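PDB 4OEV: putative peptide ABC-transport system periplasmic peptide-binding protein from Campylobacter jejuni, which binds nickel(II), held here together with an oxalate ion, in the periplasm and probably delivers it to an ABC-type importer. Local coordinates for residues 82-85 with 86-90; 137-140 with 141-145; 367-371 with 372-376; 264-268 with 269-273. One frame throughout, in Å; residues are numbered along the deposited sequence.

In the fold
Along the chain the order is contact 1, contact 2, contact 4, contact 3. Contacts 1 and 2 are neighbours, with centres about 8 Å apart. Helix 81-92 of contact 1 lies against the loop and short helix 140-143 of contact 2. Two side chains of that helix, Asp83 and Ser87, bond to backbone N atoms of contact 2. Contact 4, at the start of helix 268-274, lies on the opposite side of the chain's centre, about 48 Å from contact 1 between centres. Contact 3 follows strand 361-367, about 26 Å from contact 4 between centres. Of the four, contact 3 comes near the bound oxalate, through Tyr374. The others are packing away from the nickel site.

Contact 1: 82-85 with 86-90; sequences DDVK and FSIEA
Lys85 and Glu89 lie one turn apart on helix 81-92 and form a salt bridge on its partly exposed side. Lys85 NZ is 2.7 Å from Glu89 OE2. It meets the syn side of the carboxylate, 27° out of its plane. The lysine chain runs extended as far as CE and bends only at the last torsion (chi4 73°), which swings NZ across to the acid. Glu89 reaches back with an extended chain, and its CD lies 3.7 Å from Lys85 CG. The two side chains cross, so the carboxylate also lies against Lys85 CG. Lys85 NZ also donates to the carbonyl of Val110, on the neighbouring strand 107-114.

On the buried side the tight part is Asp83 O, which accepts two bonds from Ser87. The backbone N of Ser87 is 2.8 Å from Asp83 O, and Ser87 OG is 2.7 Å from the same oxygen. The two donors come from opposite faces of the carbonyl plane. Ser87 OG is beside its own backbone N (chi1 -63°), which lets it fold back onto this carbonyl. The OG is also bonded to Leu138 N. The Asp83 carboxylate is bonded to Lys140 N, Ser80 N and Trp73 NE1. The looser part of this side is Val84 CG1, 4.3 Å from Ile88 CD1. Both residues pack on strand 117-122.

The salt bridge thus joins two successive turns of the helix, and the second bond of Lys85 NZ, to Val110 O, ties this side to strand 107-114. The buried Ser87 hydroxyl joins the helix backbone to the loop before helix 140-143.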
loop_
_atom_site.group_PDB
_atom_site.type_symbol
_atom_site.label_atom_id
_atom_site.label_comp_id
_atom_site.label_asym_id
_atom_site.label_seq_id
_atom_site.Cartn_x
_atom_site.Cartn_y
_atom_site.Cartn_z
ATOM N N ASP A 82 -15.999 10.780 -22.617
ATOM C CA ASP A 82 -16.705 11.577 -21.590
ATOM C C ASP A 82 -16.287 11.187 -20.160
ATOM O O ASP A 82 -16.084 12.035 -19.303
ATOM C CB ASP A 82 -18.200 11.369 -21.691
ATOM C CG ASP A 82 -18.843 12.219 -22.775
ATOM O OD1 ASP A 82 -18.102 12.826 -23.585
ATOM O OD2 ASP A 82 -20.090 12.194 -22.845
ATOM N N ASP A 83 -16.241 9.888 -19.926
ATOM C CA ASP A 83 -15.876 9.318 -18.599
ATOM C C ASP A 83 -14.464 9.600 -18.190
ATOM O O ASP A 83 -14.164 9.842 -17.015
ATOM C CB ASP A 83 -16.097 7.815 -18.638
ATOM C CG ASP A 83 -17.531 7.466 -18.902
ATOM O OD1 ASP A 83 -18.392 7.975 -18.154
ATOM O OD2 ASP A 83 -17.787 6.698 -19.857
ATOM N N VAL A 84 -13.577 9.522 -19.157
ATOM C CA VAL A 84 -12.181 9.678 -18.909
ATOM C C VAL A 84 -11.881 11.111 -18.490
ATOM O O VAL A 84 -11.125 11.351 -17.556
ATOM C CB VAL A 84 -11.379 9.281 -20.133
ATOM C CG1 VAL A 84 -9.907 9.505 -19.913
ATOM C CG2 VAL A 84 -11.651 7.813 -20.484
ATOM N N LYS A 85 -12.478 12.081 -19.176
ATOM C CA LYS A 85 -12.283 13.456 -18.801
ATOM C C LYS A 85 -12.966 13.744 -17.485
ATOM O O LYS A 85 -12.420 14.472 -16.655
ATOM C CB LYS A 85 -12.797 14.403 -19.906
ATOM C CG LYS A 85 -12.782 15.864 -19.533
ATOM C CD LYS A 85 -13.192 16.710 -20.767
ATOM C CE LYS A 85 -13.338 18.223 -20.435
ATOM N NZ LYS A 85 -12.040 18.905 -20.219
ATOM N N PHE A 86 -14.157 13.191 -17.286
ATOM C CA PHE A 86 -14.837 13.411 -16.024
ATOM C C PHE A 86 -13.962 12.873 -14.863
ATOM O O PHE A 86 -13.792 13.534 -13.849
ATOM C CB PHE A 86 -16.207 12.742 -16.016
ATOM C CG PHE A 86 -16.841 12.687 -14.661
ATOM C CD1 PHE A 86 -17.513 13.783 -14.145
ATOM C CD2 PHE A 86 -16.728 11.538 -13.875
ATOM C CE1 PHE A 86 -18.087 13.722 -12.885
ATOM C CE2 PHE A 86 -17.279 11.482 -12.605
ATOM C CZ PHE A 86 -17.954 12.566 -12.103
ATOM N N SER A 87 -13.446 11.658 -15.041
ATOM C CA SER A 87 -12.675 10.975 -13.973
ATOM C C SER A 87 -11.391 11.677 -13.558
ATOM O O SER A 87 -11.145 11.952 -12.380
ATOM C CB SER A 87 -12.343 9.563 -14.445
ATOM O OG SER A 87 -13.516 8.841 -14.644
ATOM N N ILE A 88 -10.545 11.934 -14.533
ATOM C CA ILE A 88 -9.290 12.597 -14.288
ATOM C C ILE A 88 -9.538 13.978 -13.664
ATOM O O ILE A 88 -8.900 14.339 -12.699
ATOM C CB ILE A 88 -8.545 12.778 -15.615
ATOM C CG1 ILE A 88 -7.830 11.518 -16.054
ATOM C CG2 ILE A 88 -7.578 13.904 -15.542
ATOM C CD1 ILE A 88 -7.208 11.720 -17.434
ATOM N N GLU A 89 -10.522 14.722 -14.174
ATOM C CA GLU A 89 -10.852 15.998 -13.568
ATOM C C GLU A 89 -11.383 15.830 -12.147
ATOM O O GLU A 89 -11.103 16.671 -11.255
ATOM C CB GLU A 89 -11.852 16.738 -14.456
ATOM C CG GLU A 89 -11.156 17.234 -15.669
ATOM C CD GLU A 89 -12.063 17.994 -16.639
ATOM O OE1 GLU A 89 -13.301 18.053 -16.453
ATOM O OE2 GLU A 89 -11.488 18.541 -17.581
ATOM N N ALA A 90 -12.067 14.711 -11.924
ATOM C CA ALA A 90 -12.650 14.417 -10.634
ATOM C C ALA A 90 -11.570 14.193 -9.570
ATOM O O ALA A 90 -11.713 14.718 -8.480
ATOM C CB ALA A 90 -13.564 13.192 -10.709
#

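Contact 2: 137-140 with 141-145; sequences MLPK and HLLEN
Lys140 reaches over the first turn of the short helix to Glu144. Its NZ lies 3.1 Å from Glu144 OE1, a salt bridge on the syn side of the carboxylate, 32° out of its plane. The lysine chain is extended up to its last torsion, then turns (chi4 -74°) toward the acid. Glu144 CG sits between its backbone N and carbonyl carbon (chi1 71°), which folds the side chain back over Lys140 O. That oxygen accepts two backbone bonds. Glu144 N lies in the carbonyl plane at 2.9 Å from Lys140 O, and Leu143 N comes from above the plane.

Pro139 is the N-cap residue of helix 140-143. Its carbonyl receives Leu142 N at 3.1 Å from Pro139 O, and Leu143 N more weakly. The proline ring forms much of the apolar part of the contact. Its CG meets Leu142 CD1 at 3.8 Å, and its CB approaches His141 CE1 obliquely. The His141 ring is held further by Asp75, through NE2, and stands edge-to-face with Trp73.

Leu143 closes the buried side. Its CD1 touches Pro139 CD and also reaches Leu138 CD2 at 3.9 Å. The Leu138 and Leu143 side chains cross at about a right angle. Leu143 packs in addition on Phe86 of helix 81-92 and on Phe153.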
loop_
_atom_site.group_PDB
_atom_site.type_symbol
_atom_site.label_atom_id
_atom_site.label_comp_id
_atom_site.label_asym_id
_atom_site.label_seq_id
_atom_site.Cartn_x
_atom_site.Cartn_y
_atom_site.Cartn_z
ATOM N N MET A 137 -11.892 3.932 -13.862
ATOM C CA MET A 137 -12.611 5.095 -14.418
ATOM C C MET A 137 -14.021 5.169 -13.783
ATOM O O MET A 137 -14.587 4.144 -13.357
ATOM C CB MET A 137 -12.666 5.017 -15.948
ATOM C CG MET A 137 -11.302 5.148 -16.662
ATOM S SD MET A 137 -10.546 6.780 -16.488
ATOM C CE MET A 137 -9.506 6.393 -15.048
ATOM N N LEU A 138 -14.514 6.383 -13.605
ATOM C CA LEU A 138 -15.832 6.639 -13.025
ATOM C C LEU A 138 -16.864 6.942 -14.127
ATOM O O LEU A 138 -16.490 7.450 -15.179
ATOM C CB LEU A 138 -15.803 7.839 -12.093
ATOM C CG LEU A 138 -14.906 7.684 -10.860
ATOM C CD1 LEU A 138 -14.747 9.044 -10.219
ATOM C CD2 LEU A 138 -15.581 6.714 -9.944
ATOM N N PRO A 139 -18.151 6.670 -13.848
ATOM C CA PRO A 139 -19.218 6.960 -14.816
ATOM C C PRO A 139 -19.785 8.364 -14.706
ATOM O O PRO A 139 -20.552 8.685 -13.794
ATOM C CB PRO A 139 -20.277 5.906 -14.479
ATOM C CG PRO A 139 -20.075 5.590 -13.025
ATOM C CD PRO A 139 -18.617 5.773 -12.769
ATOM N N LYS A 140 -19.413 9.188 -15.676
ATOM C CA LYS A 140 -19.946 10.549 -15.782
ATOM C C LYS A 140 -21.463 10.584 -15.686
ATOM O O LYS A 140 -22.016 11.369 -14.924
ATOM C CB LYS A 140 -19.477 11.183 -17.079
ATOM C CG LYS A 140 -20.039 12.574 -17.351
ATOM C CD LYS A 140 -19.268 13.215 -18.466
ATOM C CE LYS A 140 -19.726 14.644 -18.755
ATOM N NZ LYS A 140 -21.029 14.638 -19.467
ATOM N N HIS A 141 -22.144 9.687 -16.406
ATOM C CA HIS A 141 -23.602 9.778 -16.502
ATOM C C HIS A 141 -24.325 9.536 -15.182
ATOM O O HIS A 141 -25.535 9.826 -15.099
ATOM C CB HIS A 141 -24.145 8.795 -17.569
ATOM C CG HIS A 141 -24.046 7.359 -17.171
ATOM N ND1 HIS A 141 -22.962 6.575 -17.495
ATOM C CD2 HIS A 141 -24.891 6.562 -16.470
ATOM C CE1 HIS A 141 -23.140 5.353 -17.011
ATOM N NE2 HIS A 141 -24.300 5.320 -16.377
ATOM N N LEU A 142 -23.617 8.953 -14.200
ATOM C CA LEU A 142 -24.152 8.700 -12.850
ATOM C C LEU A 142 -23.644 9.663 -11.740
ATOM O O LEU A 142 -24.318 9.834 -10.727
ATOM C CB LEU A 142 -23.808 7.268 -12.380
ATOM C CG LEU A 142 -24.436 6.128 -13.207
ATOM C CD1 LEU A 142 -23.805 4.792 -12.860
ATOM C CD2 LEU A 142 -25.951 6.063 -13.020
ATOM N N LEU A 143 -22.498 10.305 -11.952
ATOM C CA LEU A 143 -21.843 11.082 -10.891
ATOM C C LEU A 143 -21.650 12.577 -11.234
ATOM O O LEU A 143 -21.226 13.373 -10.374
ATOM C CB LEU A 143 -20.497 10.429 -10.574
ATOM C CG LEU A 143 -20.518 9.048 -9.892
ATOM C CD1 LEU A 143 -19.135 8.380 -9.975
ATOM C CD2 LEU A 143 -20.868 9.176 -8.394
ATOM N N GLU A 144 -21.966 12.978 -12.471
ATOM C CA GLU A 144 -21.623 14.347 -12.859
ATOM C C GLU A 144 -22.404 15.350 -12.022
ATOM O O GLU A 144 -21.900 16.436 -11.758
ATOM C CB GLU A 144 -21.837 14.574 -14.348
ATOM C CG GLU A 144 -23.276 14.608 -14.780
ATOM C CD GLU A 144 -23.398 14.618 -16.292
ATOM O OE1 GLU A 144 -22.593 15.339 -16.920
ATOM O OE2 GLU A 144 -24.272 13.899 -16.848
ATOM N N ASN A 145 -23.568 14.961 -11.512
ATOM C CA ASN A 145 -24.321 15.824 -10.599
ATOM C C ASN A 145 -24.309 15.365 -9.144
ATOM O O ASN A 145 -25.137 15.800 -8.336
ATOM C CB ASN A 145 -25.758 15.964 -11.080
ATOM C CG ASN A 145 -25.853 16.784 -12.334
ATOM O OD1 ASN A 145 -25.064 17.707 -12.522
ATOM N ND2 ASN A 145 -26.824 16.469 -13.199
#

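Contact 3: 367-371 with 372-376; sequences KPAGS and FDYSK
The Phe372 ring turns its edge to two oxygens, Lys367 O and Ser371 OG, which lie in its plane. Its CE1 is 3.6 Å from Lys367 O. Lys367 CB comes over the CD1-CE1 rim instead, 3.6 Å from Phe372 CD1, on the face opposite Tyr374. Phe372 CG sits between its backbone N and carbonyl carbon (chi1 61°), which brings the CD1-CE1 side of the ring back to Lys367. The edge of the Tyr374 ring comes over the other face of Phe372, CE2 standing 3.7 Å above the plane, toward the rim. The tyrosine in turn has Phe372 CD2 at its own edge. The Phe372 ring also meets Trp336, with the planes at about 50°.

Residues 368-371 form a type II beta turn, with Gly370 at positive phi. Pro368 O accepts both Ser371 N, at 3.0 Å, and Ser371 OG. The hydroxyl lies in the carbonyl plane, on a lone pair, 2.7 Å from Pro368 O. Tyr374 OH reaches the turn from the other segment and accepts from Gly370 N at 2.7 Å. The same hydroxyl is 3.2 Å from Ala369 CA, which lies near the plane of the tyrosine ring, at its edge.

The Tyr374 side chain is about 4 Å from the oxalate. The tyrosine probably links the turn to the oxalate pocket: its OH accepts the Gly370 N-H while its ring stacks on Phe380, a pocket residue.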
loop_
_atom_site.group_PDB
_atom_site.type_symbol
_atom_site.label_atom_id
_atom_site.label_comp_id
_atom_site.label_asym_id
_atom_site.label_seq_id
_atom_site.Cartn_x
_atom_site.Cartn_y
_atom_site.Cartn_z
ATOM N N LYS A 367 -3.446 -2.702 20.129
ATOM C CA LYS A 367 -4.895 -2.455 20.014
ATOM C C LYS A 367 -5.329 -2.799 18.570
ATOM O O LYS A 367 -4.496 -2.805 17.669
ATOM C CB LYS A 367 -5.226 -0.988 20.337
ATOM C CG LYS A 367 -4.852 -0.526 21.764
ATOM C CD LYS A 367 -5.749 -1.111 22.832
ATOM C CE LYS A 367 -5.310 -0.687 24.228
ATOM N NZ LYS A 367 -6.024 -1.449 25.307
ATOM N N PRO A 368 -6.625 -3.065 18.343
ATOM C CA PRO A 368 -7.093 -3.487 17.005
ATOM C C PRO A 368 -6.895 -2.420 15.940
ATOM O O PRO A 368 -7.211 -1.271 16.215
ATOM C CB PRO A 368 -8.594 -3.729 17.216
ATOM C CG PRO A 368 -8.745 -3.948 18.666
ATOM C CD PRO A 368 -7.717 -3.066 19.324
ATOM N N ALA A 369 -6.400 -2.795 14.757
ATOM C CA ALA A 369 -6.288 -1.887 13.614
ATOM C C ALA A 369 -7.555 -1.072 13.491
ATOM O O ALA A 369 -8.634 -1.579 13.760
ATOM C CB ALA A 369 -6.034 -2.665 12.306
ATOM N N GLY A 370 -7.415 0.213 13.186
ATOM C CA GLY A 370 -8.588 1.060 12.988
ATOM C C GLY A 370 -9.251 1.558 14.274
ATOM O O GLY A 370 -10.228 2.310 14.235
ATOM N N SER A 371 -8.727 1.182 15.431
ATOM C CA SER A 371 -9.393 1.603 16.677
ATOM C C SER A 371 -8.699 2.810 17.366
ATOM O O SER A 371 -9.223 3.338 18.352
ATOM C CB SER A 371 -9.495 0.433 17.660
ATOM O OG SER A 371 -8.239 0.130 18.238
ATOM N N PHE A 372 -7.551 3.238 16.836
ATOM C CA PHE A 372 -6.803 4.383 17.368
ATOM C C PHE A 372 -6.140 5.105 16.211
ATOM O O PHE A 372 -5.985 4.559 15.112
ATOM C CB PHE A 372 -5.748 3.956 18.439
ATOM C CG PHE A 372 -4.685 3.014 17.921
ATOM C CD1 PHE A 372 -4.927 1.645 17.830
ATOM C CD2 PHE A 372 -3.445 3.490 17.517
ATOM C CE1 PHE A 372 -3.950 0.767 17.341
ATOM C CE2 PHE A 372 -2.458 2.615 17.018
ATOM C CZ PHE A 372 -2.717 1.249 16.931
ATOM N N ASP A 373 -5.747 6.346 16.466
ATOM C CA ASP A 373 -5.158 7.212 15.442
ATOM C C ASP A 373 -3.655 6.977 15.383
ATOM O O ASP A 373 -2.924 7.312 16.329
ATOM C CB ASP A 373 -5.488 8.681 15.767
ATOM C CG ASP A 373 -5.046 9.644 14.692
ATOM O OD1 ASP A 373 -4.130 9.340 13.944
ATOM O OD2 ASP A 373 -5.573 10.749 14.632
ATOM N N TYR A 374 -3.200 6.411 14.273
ATOM C CA TYR A 374 -1.814 6.014 14.134
ATOM C C TYR A 374 -0.834 7.194 14.142
ATOM O O TYR A 374 0.355 6.988 14.333
ATOM C CB TYR A 374 -1.599 5.213 12.852
ATOM C CG TYR A 374 -2.500 3.994 12.669
ATOM C CD1 TYR A 374 -2.769 3.498 11.385
ATOM C CD2 TYR A 374 -3.092 3.358 13.759
ATOM C CE1 TYR A 374 -3.613 2.402 11.199
ATOM C CE2 TYR A 374 -3.923 2.285 13.589
ATOM C CZ TYR A 374 -4.178 1.788 12.300
ATOM O OH TYR A 374 -5.021 0.682 12.135
ATOM N N SER A 375 -1.323 8.402 13.873
ATOM C CA SER A 375 -0.470 9.574 13.793
ATOM C C SER A 375 -0.387 10.256 15.166
ATOM O O SER A 375 0.244 11.310 15.279
ATOM C CB SER A 375 -0.993 10.597 12.742
ATOM O OG SER A 375 -2.153 11.248 13.228
ATOM N N LYS A 376 -1.067 9.714 16.179
ATOM C CA LYS A 376 -1.073 10.350 17.500
ATOM C C LYS A 376 -0.361 9.505 18.583
ATOM O O LYS A 376 -0.550 9.766 19.770
ATOM C CB LYS A 376 -2.491 10.637 17.982
ATOM C CG LYS A 376 -3.328 11.506 17.058
ATOM C CD LYS A 376 -3.013 12.968 17.219
ATOM C CE LYS A 376 -4.000 13.841 16.406
ATOM N NZ LYS A 376 -5.368 13.957 17.035
#

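Contact 4: 264-268 with 269-273; sequences YAVDK and ESIVK
The backbone leaves helix 256-265, makes an inverse gamma turn centred on Asp267 and enters helix 268-274. Asp267 is the N-cap residue. Its CG lies anti to the backbone N (chi1 -175°), and this carries the carboxylate forward over the first helical turn. Asp267 OD1 accepts from Ser270 N at 3.5 Å, a long and weak capping bond. The backbone carbonyl of Asp267 adds two weak bonds, from Ser270 N and Ile271 N. Asp267 OD2 touches the CB of Ser270.

A water takes part in the cap. It donates to Asp267 OD1 at 2.6 Å and accepts from Glu269 N at 2.9 Å. Two early N-H groups of the helix thus reach the same carboxylate oxygen, one directly and one through water. The negative charge at this helix start probably suits the helix dipole. Further on, the bond from Val272 N to Lys268 O is straighter (3.2 Å, N-H...O angle 171°).

On the buried side Val266 CG1 meets Ile271 CD1 at 3.9 Å, and the two side chains cross obliquely. Lys268 NZ is bonded to the carbonyls of Phe456 and Ala283 and to Asn284 OD1.

Val266 and Ile271 both pack on helix 342-357, whose Glu354 also accepts from Asp267 N. Val266 and Val272 reach strand 454-467, and Lys268, Glu269 and Val272 touch Val282 of strand 280-282.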
loop_
_atom_site.group_PDB
_atom_site.type_symbol
_atom_site.label_atom_id
_atom_site.label_comp_id
_atom_site.label_asym_id
_atom_site.label_seq_id
_atom_site.Cartn_x
_atom_site.Cartn_y
_atom_site.Cartn_z
ATOM N N TYR A 264 20.624 1.681 15.520
ATOM C CA TYR A 264 21.824 0.872 15.823
ATOM C C TYR A 264 21.545 -0.212 16.859
ATOM O O TYR A 264 22.314 -1.197 16.993
ATOM C CB TYR A 264 22.983 1.764 16.318
ATOM C CG TYR A 264 23.719 2.513 15.217
ATOM C CD1 TYR A 264 24.415 1.830 14.232
ATOM C CD2 TYR A 264 23.730 3.903 15.178
ATOM C CE1 TYR A 264 25.088 2.513 13.222
ATOM C CE2 TYR A 264 24.401 4.587 14.195
ATOM C CZ TYR A 264 25.080 3.886 13.209
ATOM O OH TYR A 264 25.729 4.564 12.192
ATOM N N ALA A 265 20.443 -0.054 17.587
ATOM C CA ALA A 265 20.121 -0.948 18.681
ATOM C C ALA A 265 19.481 -2.264 18.232
ATOM O O ALA A 265 19.471 -3.237 18.983
ATOM C CB ALA A 265 19.196 -0.250 19.650
ATOM N N VAL A 266 18.905 -2.281 17.041
ATOM C CA VAL A 266 18.108 -3.440 16.624
ATOM C C VAL A 266 18.906 -4.421 15.750
ATOM O O VAL A 266 19.453 -4.041 14.716
ATOM C CB VAL A 266 16.829 -2.977 15.833
ATOM C CG1 VAL A 266 16.001 -4.226 15.396
ATOM C CG2 VAL A 266 15.967 -2.051 16.692
ATOM N N ASP A 267 18.954 -5.686 16.151
ATOM C CA ASP A 267 19.619 -6.720 15.359
ATOM C C ASP A 267 18.625 -7.278 14.349
ATOM O O ASP A 267 17.935 -8.273 14.618
ATOM C CB ASP A 267 20.190 -7.839 16.266
ATOM C CG ASP A 267 20.999 -8.886 15.495
ATOM O OD1 ASP A 267 21.176 -8.735 14.267
ATOM O OD2 ASP A 267 21.512 -9.833 16.131
ATOM N N LYS A 268 18.555 -6.612 13.196
ATOM C CA LYS A 268 17.595 -6.945 12.153
ATOM C C LYS A 268 17.852 -8.330 11.573
ATOM O O LYS A 268 16.908 -9.031 11.196
ATOM C CB LYS A 268 17.653 -5.909 11.019
ATOM C CG LYS A 268 17.444 -4.488 11.461
ATOM C CD LYS A 268 17.145 -3.625 10.260
ATOM C CE LYS A 268 17.671 -2.234 10.407
ATOM N NZ LYS A 268 17.351 -1.383 9.166
ATOM N N GLU A 269 19.116 -8.730 11.470
ATOM C CA GLU A 269 19.407 -10.062 10.924
ATOM C C GLU A 269 18.741 -11.141 11.767
ATOM O O GLU A 269 18.152 -12.078 11.235
ATOM C CB GLU A 269 20.911 -10.329 10.854
ATOM C CG GLU A 269 21.633 -9.607 9.746
ATOM C CD GLU A 269 21.240 -10.112 8.361
ATOM O OE1 GLU A 269 20.838 -11.297 8.239
ATOM O OE2 GLU A 269 21.333 -9.321 7.390
ATOM N N SER A 270 18.796 -10.983 13.086
ATOM C CA SER A 270 18.196 -11.961 13.974
ATOM C C SER A 270 16.669 -12.046 13.847
ATOM O O SER A 270 16.093 -13.130 13.965
ATOM C CB SER A 270 18.584 -11.653 15.424
ATOM O OG SER A 270 17.765 -12.377 16.323
ATOM N N ILE A 271 16.020 -10.912 13.605
ATOM C CA ILE A 271 14.570 -10.866 13.445
ATOM C C ILE A 271 14.087 -11.646 12.227
ATOM O O ILE A 271 13.149 -12.450 12.301
ATOM C CB ILE A 271 14.099 -9.408 13.318
ATOM C CG1 ILE A 271 14.038 -8.743 14.686
ATOM C CG2 ILE A 271 12.733 -9.314 12.621
ATOM C CD1 ILE A 271 13.717 -7.275 14.554
ATOM N N VAL A 272 14.720 -11.390 11.092
ATOM C CA VAL A 272 14.332 -12.056 9.871
ATOM C C VAL A 272 14.629 -13.540 9.942
ATOM O O VAL A 272 13.820 -14.377 9.517
ATOM C CB VAL A 272 15.048 -11.438 8.669
ATOM C CG1 VAL A 272 14.856 -12.309 7.435
ATOM C CG2 VAL A 272 14.522 -10.062 8.448
ATOM N N LYS A 273 15.800 -13.871 10.474
ATOM C CA LYS A 273 16.187 -15.255 10.636
ATOM C C LYS A 273 15.187 -15.980 11.522
ATOM O O LYS A 273 14.681 -17.047 11.160
ATOM C CB LYS A 273 17.592 -15.362 11.226
ATOM C CG LYS A 273 18.035 -16.778 11.535
ATOM C CD LYS A 273 19.415 -16.776 12.222
ATOM C CE LYS A 273 19.378 -15.990 13.556
ATOM N NZ LYS A 273 20.698 -15.507 14.094
HETATM O O HOH W 1 21.264 -7.011 12.287
#